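Local coordinates for Asp/Glu-specific dipeptidyl-peptidase (Flavobacterium psychrophilum, PDB 5JXF), which removes dipeptides from the N-terminus of oligopeptides as a serine peptidase of family S46, with strict specificity for Asp or Glu at P1, at residues A[49-54]-A[60-65]. Residues are numbered along the deposited sequence; the frame is centred on the assembly and turned at random.
Sequences MNETEM and KISADD
Glu51 reaches from helix 49-57 to the backbone turn at Ser62 and Ala63. Its CG stands anti to the backbone N (chi1 -169°), and the rest of the chain is extended. This carries the carboxylate across to Ala63, whose CA is 6.5 Å from the CA of Glu51. The carboxylate presents a flat face to Ala63. Both N and CB of Ala63 stand above that face, N nearer OE2 and CB nearer OE1. Ala63 N gives a weak hydrogen bond to Glu51 OE2, 3.3 Å long. The N-H points almost directly at the oxygen (172°), but it comes from above the carboxylate plane. Beside it, Ala63 CB packs against Glu51 OE1 at 3.4 Å. Ser62 lies on the OE2 side. Its OG is 3.7 Å from Glu51 OE2, a loose approach close to the carboxylate plane. An alanine in place of Glu51 would probably leave Ala63 N without this acceptor and its methyl group more open to solvent.

The turn also has its own bond. Ser62 N donates to Asp65 OD2 at 2.8 Å, using the anti lone pair of the carboxylate. Asp65 N bonds back to Ser62 O. Together they tie the start and end of the turn.

Lys55 NZ bonds to Ile61 O, a second tie from helix 49-57 to 60-65. The helix itself is held by Glu53, in a salt bridge with Arg576, and Asn50, bonded to Tyr589.

The contact is surface packing away from the dipeptide site. It joins two consecutive helical pieces near the N-terminus of the S46 peptidase. At the beginning of the short helix 63-66, Ser62 N to the Asp65 carboxylate is one half of a capping box; the reciprocal bond from Asp65 N to the Ser62 side chain is not made.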
ATOM      1  N   MET A  49      36.180 -16.253 -10.970  1.00 67.78           N
ATOM      2  CA  MET A  49      35.144 -15.285 -11.303  1.00 67.39           C
ATOM      3  C   MET A  49      34.476 -14.692 -10.064  1.00 66.77           C
ATOM      4  O   MET A  49      34.442 -13.472  -9.887  1.00 68.40           O
ATOM      5  CB  MET A  49      34.092 -15.939 -12.202  1.00 70.14           C
ATOM      6  CG  MET A  49      32.831 -15.102 -12.369  1.00 75.05           C
ATOM      7  SD  MET A  49      31.433 -16.063 -12.968  1.00114.86           S
ATOM      8  CE  MET A  49      31.529 -17.517 -11.918  1.00 87.23           C
ATOM      9  N   ASN A  50      33.967 -15.563  -9.201  1.00 65.33           N
ATOM     10  CA  ASN A  50      33.271 -15.149  -7.988  1.00 64.57           C
ATOM     11  C   ASN A  50      34.073 -14.227  -7.074  1.00 62.24           C
ATOM     12  O   ASN A  50      33.601 -13.148  -6.679  1.00 54.24           O
ATOM     13  CB  ASN A  50      32.839 -16.387  -7.214  1.00 61.75           C
ATOM     14  CG  ASN A  50      31.744 -17.137  -7.916  1.00 61.92           C
ATOM     15  OD1 ASN A  50      31.801 -18.351  -8.058  1.00 61.09           O
ATOM     16  ND2 ASN A  50      30.734 -16.412  -8.365  1.00 58.11           N
ATOM     17  N   GLU A  51      35.286 -14.652  -6.750  1.00 57.22           N
ATOM     18  CA  GLU A  51      36.151 -13.893  -5.844  1.00 57.76           C
ATOM     19  C   GLU A  51      36.492 -12.501  -6.387  1.00 53.96           C
ATOM     20  O   GLU A  51      36.464 -11.522  -5.643  1.00 55.88           O
ATOM     21  CB  GLU A  51      37.440 -14.677  -5.563  1.00 62.80           C
ATOM     22  CG  GLU A  51      38.281 -14.098  -4.442  1.00 62.00           C
ATOM     23  CD  GLU A  51      39.386 -15.041  -3.994  1.00 70.93           C
ATOM     24  OE1 GLU A  51      39.523 -16.131  -4.598  1.00 74.35           O
ATOM     25  OE2 GLU A  51      40.104 -14.690  -3.034  1.00 71.82           O
ATOM     26  N   THR A  52      36.832 -12.425  -7.671  1.00 58.77           N
ATOM     27  CA  THR A  52      37.003 -11.142  -8.352  1.00 64.00           C
ATOM     28  C   THR A  52      35.772 -10.262  -8.148  1.00 61.47           C
ATOM     29  O   THR A  52      35.902  -9.116  -7.716  1.00 63.30           O
ATOM     30  CB  THR A  52      37.265 -11.320  -9.859  1.00 66.59           C
ATOM     31  OG1 THR A  52      38.502 -12.009 -10.044  1.00 73.52           O
ATOM     32  CG2 THR A  52      37.363  -9.975 -10.551  1.00 70.57           C
ATOM     33  N   GLU A  53      34.586 -10.805  -8.419  1.00 55.98           N
ATOM     34  CA  GLU A  53      33.351 -10.042  -8.236  1.00 52.62           C
ATOM     35  C   GLU A  53      33.154  -9.559  -6.798  1.00 52.84           C
ATOM     36  O   GLU A  53      32.705  -8.429  -6.569  1.00 60.20           O
ATOM     37  CB  GLU A  53      32.136 -10.867  -8.658  1.00 58.77           C
ATOM     38  CG  GLU A  53      31.990 -11.071 -10.156  1.00 64.65           C
ATOM     39  CD  GLU A  53      30.674 -11.741 -10.528  1.00 75.59           C
ATOM     40  OE1 GLU A  53      29.859 -12.008  -9.618  1.00 76.08           O
ATOM     41  OE2 GLU A  53      30.445 -11.990 -11.731  1.00 82.59           O
ATOM     42  N   MET A  54      33.495 -10.398  -5.825  1.00 52.76           N
ATOM     43  CA  MET A  54      33.282 -10.028  -4.432  1.00 51.17           C
ATOM     44  C   MET A  54      34.248  -8.913  -3.988  1.00 52.29           C
ATOM     45  O   MET A  54      33.815  -7.931  -3.358  1.00 50.17           O
ATOM     46  CB  MET A  54      33.403 -11.253  -3.523  1.00 57.51           C
ATOM     47  CG  MET A  54      32.487 -12.416  -3.907  1.00 59.97           C
ATOM     48  SD  MET A  54      32.682 -13.897  -2.880  1.00 57.38           S
ATOM     49  CE  MET A  54      32.268 -15.165  -4.035  1.00 60.00           C
ATOM     50  N   LYS A  60      37.067  -8.067   1.731  1.00 52.48           N
ATOM     51  CA  LYS A  60      38.452  -7.935   2.148  1.00 54.29           C
ATOM     52  C   LYS A  60      39.048  -9.312   2.420  1.00 54.45           C
ATOM     53  O   LYS A  60      40.225  -9.532   2.160  1.00 63.32           O
ATOM     54  CB  LYS A  60      38.555  -7.038   3.381  1.00 52.04           C
ATOM     55  CG  LYS A  60      38.155  -5.565   3.096  1.00 54.32           C
ATOM     56  CD  LYS A  60      38.924  -5.028   1.902  1.00 59.72           C
ATOM     57  CE  LYS A  60      38.592  -3.559   1.621  1.00 68.54           C
ATOM     58  NZ  LYS A  60      38.999  -3.167   0.242  1.00 71.39           N
ATOM     59  N   ILE A  61      38.229 -10.235   2.917  1.00 51.81           N
ATOM     60  CA  ILE A  61      38.651 -11.628   3.098  1.00 53.85           C
ATOM     61  C   ILE A  61      38.698 -12.379   1.779  1.00 56.82           C
ATOM     62  O   ILE A  61      38.357 -11.837   0.722  1.00 57.10           O
ATOM     63  CB  ILE A  61      37.726 -12.415   4.048  1.00 53.97           C
ATOM     64  CG1 ILE A  61      36.289 -12.403   3.524  1.00 49.53           C
ATOM     65  CG2 ILE A  61      37.837 -11.909   5.484  1.00 55.27           C
ATOM     66  CD1 ILE A  61      35.361 -13.352   4.261  1.00 51.71           C
ATOM     67  N   SER A  62      39.096 -13.645   1.850  1.00 52.13           N
ATOM     68  CA  SER A  62      39.360 -14.426   0.643  1.00 55.19           C
ATOM     69  C   SER A  62      38.540 -15.708   0.572  1.00 48.45           C
ATOM     70  O   SER A  62      37.899 -16.098   1.548  1.00 48.49           O
ATOM     71  CB  SER A  62      40.848 -14.771   0.558  1.00 61.10           C
ATOM     72  OG  SER A  62      41.589 -13.642   0.151  1.00 65.81           O
ATOM     73  N   ALA A  63      38.572 -16.350  -0.591  1.00 48.52           N
ATOM     74  CA  ALA A  63      37.905 -17.634  -0.790  1.00 49.89           C
ATOM     75  C   ALA A  63      38.289 -18.652   0.299  1.00 45.95           C
ATOM     76  O   ALA A  63      37.424 -19.332   0.857  1.00 49.84           O
ATOM     77  CB  ALA A  63      38.229 -18.177  -2.162  1.00 49.24           C
ATOM     78  N   ASP A  64      39.569 -18.723   0.629  1.00 46.30           N
ATOM     79  CA  ASP A  64      40.026 -19.692   1.627  1.00 50.80           C
ATOM     80  C   ASP A  64      39.505 -19.402   3.034  1.00 50.69           C
ATOM     81  O   ASP A  64      39.467 -20.306   3.869  1.00 47.27           O
ATOM     82  CB  ASP A  64      41.556 -19.767   1.657  1.00 66.03           C
ATOM     83  CG  ASP A  64      42.104 -20.888   0.784  1.00 80.44           C
ATOM     84  OD1 ASP A  64      41.951 -22.075   1.158  1.00 80.24           O
ATOM     85  OD2 ASP A  64      42.684 -20.579  -0.280  1.00 89.19           O
ATOM     86  N   ASP A  65      39.118 -18.152   3.299  1.00 47.90           N
ATOM     87  CA  ASP A  65      38.465 -17.795   4.557  1.00 48.09           C
ATOM     88  C   ASP A  65      37.029 -18.306   4.617  1.00 42.42           C
ATOM     89  O   ASP A  65      36.473 -18.508   5.697  1.00 41.72           O
ATOM     90  CB  ASP A  65      38.444 -16.270   4.764  1.00 57.45           C
ATOM     91  CG  ASP A  65      39.827 -15.675   4.958  1.00 64.29           C
ATOM     92  OD1 ASP A  65      40.474 -16.000   5.971  1.00 71.73           O
ATOM     93  OD2 ASP A  65      40.248 -14.841   4.126  1.00 67.01           O
TER